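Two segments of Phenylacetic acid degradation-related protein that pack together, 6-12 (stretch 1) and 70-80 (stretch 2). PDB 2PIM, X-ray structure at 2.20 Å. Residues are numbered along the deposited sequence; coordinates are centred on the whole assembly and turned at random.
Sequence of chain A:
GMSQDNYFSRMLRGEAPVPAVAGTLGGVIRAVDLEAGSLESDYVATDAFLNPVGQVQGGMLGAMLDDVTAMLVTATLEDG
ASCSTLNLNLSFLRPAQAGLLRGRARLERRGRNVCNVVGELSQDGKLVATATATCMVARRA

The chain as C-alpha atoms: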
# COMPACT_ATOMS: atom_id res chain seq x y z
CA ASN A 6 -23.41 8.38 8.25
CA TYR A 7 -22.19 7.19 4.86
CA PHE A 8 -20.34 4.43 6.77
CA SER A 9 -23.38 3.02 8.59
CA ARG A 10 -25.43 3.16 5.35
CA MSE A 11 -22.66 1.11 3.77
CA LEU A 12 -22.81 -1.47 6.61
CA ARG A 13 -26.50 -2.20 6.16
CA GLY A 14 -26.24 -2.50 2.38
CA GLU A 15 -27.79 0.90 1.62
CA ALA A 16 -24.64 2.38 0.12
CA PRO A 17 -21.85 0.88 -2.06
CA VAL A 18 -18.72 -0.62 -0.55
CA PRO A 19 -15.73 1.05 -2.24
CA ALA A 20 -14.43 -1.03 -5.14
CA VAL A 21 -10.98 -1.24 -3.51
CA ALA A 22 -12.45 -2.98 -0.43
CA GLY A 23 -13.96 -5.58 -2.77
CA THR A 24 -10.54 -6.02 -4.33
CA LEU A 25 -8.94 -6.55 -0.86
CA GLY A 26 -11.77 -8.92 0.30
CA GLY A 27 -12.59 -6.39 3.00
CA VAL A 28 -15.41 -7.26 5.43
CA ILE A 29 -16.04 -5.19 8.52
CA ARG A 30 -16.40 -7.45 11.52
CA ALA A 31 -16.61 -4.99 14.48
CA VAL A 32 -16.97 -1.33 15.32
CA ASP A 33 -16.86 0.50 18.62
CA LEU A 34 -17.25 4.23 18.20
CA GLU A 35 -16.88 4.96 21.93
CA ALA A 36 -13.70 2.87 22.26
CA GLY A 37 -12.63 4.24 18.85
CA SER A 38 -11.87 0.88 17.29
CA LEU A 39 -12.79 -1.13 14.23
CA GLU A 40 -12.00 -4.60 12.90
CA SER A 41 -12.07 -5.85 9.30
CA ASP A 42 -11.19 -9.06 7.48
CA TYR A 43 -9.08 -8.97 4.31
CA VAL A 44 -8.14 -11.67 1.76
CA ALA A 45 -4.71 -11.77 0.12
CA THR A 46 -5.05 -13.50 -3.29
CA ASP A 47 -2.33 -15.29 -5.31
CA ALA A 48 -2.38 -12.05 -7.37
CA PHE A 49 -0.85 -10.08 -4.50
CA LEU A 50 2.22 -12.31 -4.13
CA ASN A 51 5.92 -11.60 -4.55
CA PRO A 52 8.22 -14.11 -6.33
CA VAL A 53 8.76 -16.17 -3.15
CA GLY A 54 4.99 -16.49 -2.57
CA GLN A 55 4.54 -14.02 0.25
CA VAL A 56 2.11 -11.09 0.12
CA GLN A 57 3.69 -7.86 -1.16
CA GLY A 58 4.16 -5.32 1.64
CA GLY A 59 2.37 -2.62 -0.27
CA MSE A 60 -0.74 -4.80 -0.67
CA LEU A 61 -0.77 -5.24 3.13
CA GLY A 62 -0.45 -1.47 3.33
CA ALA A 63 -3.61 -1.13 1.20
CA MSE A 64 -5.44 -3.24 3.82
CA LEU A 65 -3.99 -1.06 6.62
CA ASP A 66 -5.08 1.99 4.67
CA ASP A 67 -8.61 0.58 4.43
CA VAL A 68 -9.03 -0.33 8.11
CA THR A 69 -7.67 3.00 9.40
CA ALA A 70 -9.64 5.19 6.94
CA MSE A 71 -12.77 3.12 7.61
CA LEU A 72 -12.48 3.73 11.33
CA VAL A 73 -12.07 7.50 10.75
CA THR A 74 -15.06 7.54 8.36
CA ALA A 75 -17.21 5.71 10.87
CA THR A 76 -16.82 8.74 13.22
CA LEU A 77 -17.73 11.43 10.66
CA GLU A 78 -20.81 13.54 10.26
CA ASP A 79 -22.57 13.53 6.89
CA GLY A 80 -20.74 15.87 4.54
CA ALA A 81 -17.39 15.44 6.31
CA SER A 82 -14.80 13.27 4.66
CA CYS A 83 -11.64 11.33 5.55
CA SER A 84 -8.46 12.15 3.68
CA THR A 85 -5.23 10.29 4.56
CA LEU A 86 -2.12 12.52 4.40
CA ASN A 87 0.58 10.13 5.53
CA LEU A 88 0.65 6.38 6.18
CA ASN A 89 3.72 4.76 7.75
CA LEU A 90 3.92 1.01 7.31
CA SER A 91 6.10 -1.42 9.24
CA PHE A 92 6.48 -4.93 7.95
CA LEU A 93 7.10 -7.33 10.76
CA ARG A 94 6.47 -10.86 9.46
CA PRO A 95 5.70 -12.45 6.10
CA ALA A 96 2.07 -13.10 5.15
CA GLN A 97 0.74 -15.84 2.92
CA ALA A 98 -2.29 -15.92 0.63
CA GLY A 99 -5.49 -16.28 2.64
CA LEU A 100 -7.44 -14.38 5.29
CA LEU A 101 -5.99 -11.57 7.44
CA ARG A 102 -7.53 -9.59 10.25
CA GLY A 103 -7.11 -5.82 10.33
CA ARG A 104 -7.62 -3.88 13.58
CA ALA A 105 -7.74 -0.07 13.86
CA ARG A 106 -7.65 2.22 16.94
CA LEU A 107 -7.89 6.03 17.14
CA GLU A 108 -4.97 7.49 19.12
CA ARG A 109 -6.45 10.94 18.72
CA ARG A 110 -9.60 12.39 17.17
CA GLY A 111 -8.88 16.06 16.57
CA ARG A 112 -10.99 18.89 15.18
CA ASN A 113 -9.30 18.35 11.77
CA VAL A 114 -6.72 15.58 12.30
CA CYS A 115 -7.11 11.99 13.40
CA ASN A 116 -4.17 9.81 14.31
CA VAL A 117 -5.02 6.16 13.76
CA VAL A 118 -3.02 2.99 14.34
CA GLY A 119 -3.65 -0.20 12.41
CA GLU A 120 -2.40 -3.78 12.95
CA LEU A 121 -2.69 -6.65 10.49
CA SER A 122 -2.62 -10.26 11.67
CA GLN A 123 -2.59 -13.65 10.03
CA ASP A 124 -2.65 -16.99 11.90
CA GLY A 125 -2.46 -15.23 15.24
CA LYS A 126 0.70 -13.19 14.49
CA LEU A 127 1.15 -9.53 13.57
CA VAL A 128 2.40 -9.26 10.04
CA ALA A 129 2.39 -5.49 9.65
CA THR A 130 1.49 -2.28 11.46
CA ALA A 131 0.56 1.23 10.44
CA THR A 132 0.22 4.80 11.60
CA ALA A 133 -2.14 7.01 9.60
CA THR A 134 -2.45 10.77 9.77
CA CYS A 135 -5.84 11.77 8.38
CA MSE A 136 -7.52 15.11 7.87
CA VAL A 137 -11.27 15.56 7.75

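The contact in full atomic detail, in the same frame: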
# COMPACT_ATOMS: atom_id res chain seq x y z
N ASN A 6 -24.84 8.83 8.45
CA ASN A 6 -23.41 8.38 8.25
C ASN A 6 -23.28 7.59 6.95
O ASN A 6 -23.95 6.57 6.80
CB ASN A 6 -22.99 7.46 9.42
CG ASN A 6 -21.55 7.58 9.79
OD1 ASN A 6 -20.96 8.63 9.66
ND2 ASN A 6 -20.98 6.51 10.34
N TYR A 7 -22.45 8.03 6.02
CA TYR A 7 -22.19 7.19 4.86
C TYR A 7 -21.78 5.79 5.31
O TYR A 7 -22.25 4.80 4.77
CB TYR A 7 -21.11 7.76 3.93
CG TYR A 7 -20.44 6.68 3.07
CD1 TYR A 7 -20.95 6.32 1.81
CD2 TYR A 7 -19.32 5.98 3.55
CE1 TYR A 7 -20.34 5.31 1.04
CE2 TYR A 7 -18.70 4.97 2.80
CZ TYR A 7 -19.22 4.64 1.55
OH TYR A 7 -18.58 3.65 0.84
N PHE A 8 -20.89 5.71 6.29
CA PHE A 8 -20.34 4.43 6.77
C PHE A 8 -21.43 3.45 7.24
O PHE A 8 -21.40 2.26 6.91
CB PHE A 8 -19.39 4.70 7.92
CG PHE A 8 -18.95 3.48 8.63
CD1 PHE A 8 -17.82 2.78 8.21
CD2 PHE A 8 -19.63 3.03 9.75
CE1 PHE A 8 -17.42 1.65 8.86
CE2 PHE A 8 -19.21 1.89 10.41
CZ PHE A 8 -18.10 1.21 9.97
N SER A 9 -22.38 3.93 8.04
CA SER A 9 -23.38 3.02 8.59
C SER A 9 -24.41 2.64 7.52
O SER A 9 -24.96 1.55 7.58
CB SER A 9 -24.05 3.58 9.84
OG SER A 9 -24.67 4.79 9.53
N ARG A 10 -24.65 3.52 6.55
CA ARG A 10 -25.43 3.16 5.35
C ARG A 10 -24.75 2.02 4.60
O ARG A 10 -25.39 1.06 4.19
CB ARG A 10 -25.62 4.37 4.42
CG ARG A 10 -26.60 5.39 4.95
CD ARG A 10 -27.02 6.35 3.86
NE ARG A 10 -25.95 7.27 3.48
CZ ARG A 10 -25.66 8.40 4.13
NH1 ARG A 10 -26.35 8.76 5.21
NH2 ARG A 10 -24.67 9.17 3.71
N MSE A 11 -23.45 2.15 4.41
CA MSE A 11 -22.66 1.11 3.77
C MSE A 11 -22.76 -0.24 4.50
O MSE A 11 -22.86 -1.28 3.86
CB MSE A 11 -21.21 1.57 3.69
CG MSE A 11 -20.30 0.64 2.90
SE MSE A 11 -18.50 0.78 3.57
CE MSE A 11 -18.63 -0.58 4.99
N LEU A 12 -22.73 -0.24 5.83
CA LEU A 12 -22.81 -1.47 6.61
C LEU A 12 -24.11 -2.24 6.48
O LEU A 12 -24.12 -3.45 6.63
CB LEU A 12 -22.67 -1.19 8.10
CG LEU A 12 -21.29 -0.92 8.64
CD1 LEU A 12 -21.41 -0.79 10.15
CD2 LEU A 12 -20.35 -2.02 8.27
N ALA A 70 -8.69 4.26 7.57
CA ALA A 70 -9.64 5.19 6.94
C ALA A 70 -11.10 4.85 7.17
O ALA A 70 -11.99 5.76 7.22
CB ALA A 70 -9.35 5.26 5.44
N MSE A 71 -11.39 3.56 7.29
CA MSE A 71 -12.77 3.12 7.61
C MSE A 71 -13.15 3.56 9.01
O MSE A 71 -14.24 4.13 9.26
CB MSE A 71 -12.95 1.59 7.50
CG MSE A 71 -13.30 1.04 6.10
SE MSE A 71 -14.79 1.98 5.22
CE MSE A 71 -13.74 3.41 4.21
N LEU A 72 -12.25 3.30 9.94
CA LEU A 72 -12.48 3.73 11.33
C LEU A 72 -12.75 5.26 11.40
O LEU A 72 -13.74 5.71 11.98
CB LEU A 72 -11.33 3.29 12.24
CG LEU A 72 -11.43 3.91 13.64
CD1 LEU A 72 -12.78 3.69 14.31
CD2 LEU A 72 -10.32 3.35 14.46
N VAL A 73 -11.90 6.05 10.75
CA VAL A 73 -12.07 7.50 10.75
C VAL A 73 -13.41 7.87 10.18
O VAL A 73 -14.12 8.67 10.78
CB VAL A 73 -10.98 8.26 9.96
CG1 VAL A 73 -11.25 9.75 9.97
CG2 VAL A 73 -9.61 7.96 10.55
N THR A 74 -13.76 7.28 9.04
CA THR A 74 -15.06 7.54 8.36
C THR A 74 -16.26 7.21 9.22
O THR A 74 -17.24 7.98 9.28
CB THR A 74 -15.11 6.77 7.00
OG1 THR A 74 -14.01 7.22 6.21
CG2 THR A 74 -16.39 7.05 6.23
N ALA A 75 -16.18 6.09 9.91
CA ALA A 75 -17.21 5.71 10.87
C ALA A 75 -17.57 6.81 11.88
O ALA A 75 -18.72 6.87 12.32
CB ALA A 75 -16.80 4.47 11.61
N THR A 76 -16.60 7.66 12.24
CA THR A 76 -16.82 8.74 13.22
C THR A 76 -17.39 10.04 12.61
O THR A 76 -17.80 10.92 13.35
CB THR A 76 -15.54 9.07 14.07
OG1 THR A 76 -14.54 9.74 13.27
CG2 THR A 76 -14.94 7.83 14.64
N LEU A 77 -17.45 10.15 11.29
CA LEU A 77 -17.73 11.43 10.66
C LEU A 77 -19.20 11.77 10.56
O LEU A 77 -20.04 10.91 10.46
CB LEU A 77 -17.10 11.49 9.26
CG LEU A 77 -15.58 11.25 9.29
CD1 LEU A 77 -14.92 11.60 7.97
CD2 LEU A 77 -14.89 11.99 10.45
N GLU A 78 -19.49 13.06 10.62
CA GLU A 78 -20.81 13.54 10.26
C GLU A 78 -21.01 13.36 8.75
O GLU A 78 -20.07 13.10 8.00
CB GLU A 78 -20.99 15.01 10.69
CG GLU A 78 -20.00 16.01 10.08
CD GLU A 78 -18.75 16.30 10.94
OE1 GLU A 78 -17.92 15.39 11.19
OE2 GLU A 78 -18.60 17.48 11.33
N ASP A 79 -22.26 13.47 8.31
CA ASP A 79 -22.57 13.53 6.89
C ASP A 79 -22.00 14.81 6.32
O ASP A 79 -22.15 15.88 6.92
CB ASP A 79 -24.09 13.52 6.65
CG ASP A 79 -24.64 12.12 6.39
OD1 ASP A 79 -23.85 11.13 6.40
OD2 ASP A 79 -25.86 12.01 6.15
N GLY A 80 -21.34 14.70 5.17
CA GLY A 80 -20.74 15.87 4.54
C GLY A 80 -19.26 16.00 4.81
O GLY A 80 -18.52 16.55 3.98
O HOH W 1 -19.34 8.18 7.22

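A short helix far from its partner in sequence can be fixed in place by an apolar patch along one side and polar anchors at one end, and the contact between residues 6-12 and 70-80 illustrates the principle on a small scale. Residues 7-12 form little more than a turn and a half of helix, carried by the backbone bonds R10 N to N6 O, M11 N to Y7 O and L12 N to F8 O. The second stretch enters as the last part of a longer helix and leaves as an extended segment through L77, E78 and D79. The two helix axes run steeply across one another, at 111° between their N-to-C directions, and approach to 9.5 Å. Two points fix the register: the CA atoms of F8 and A75 lie 5.3 Å apart, and those of N6 and D79 5.4 Å. The first lies between the helices; the second brings the start of the short helix beside the extended segment.

The apolar part centres on F8, whose CA-to-CB bond points toward the other stretch and whose chi1 is t. A75 CB sits 3.6 Å from the centroid of the F8 ring, only 7° off the ring normal, a CH-pi contact over the face. Alanine suits this position because its methyl group meets the flat ring while its backbone stays close, with A75 CA 3.6 Å from F8 CG. Further along, the selenium of M71 lies 4.3 Å from F8 CD1 and 4.2 Å from the selenium of M11, so that two long, flexible selenomethionine side chains extend the apolar contact beyond the phenyl ring. T74 has two roles: its OG1 bonds back to A70 O at 2.7 Å, satisfying the hydroxyl within its own helix, while its methyl CG2 lies 4.1 Å from Y7 CD2, at the edge of the tyrosine ring.

The polar anchors gather round N6 and D79. The CB of N6 points away from the second stretch, but the end of its side chain returns, and ND2 donates to A75 O at 3.0 Å. The amide thus uses a carbonyl near the point where the second chain leaves its helix. A water joins the same region: it accepts from F8 N at 3.1 Å and donates to T74 O at 2.9 Å, with a weaker bond to N6 OD1 at 3.0 Å. It thereby serves an amide in the first turn of the short helix, where no preceding helical carbonyl is available.

D79 closes the outer margin. Its carboxylate forms a salt bridge with R10, in which NH1 meets OD2 at 3.4 Å and NH2 meets OD1 at 3.4 Å, both weak as hydrogen bonds; N6 N adds a weak bond to D79 OD1 at 3.2 Å. Charge suits this more open site, whereas F8 and A75 are buried. Altogether the stretches bury a modest 430 Å², summed over both sides.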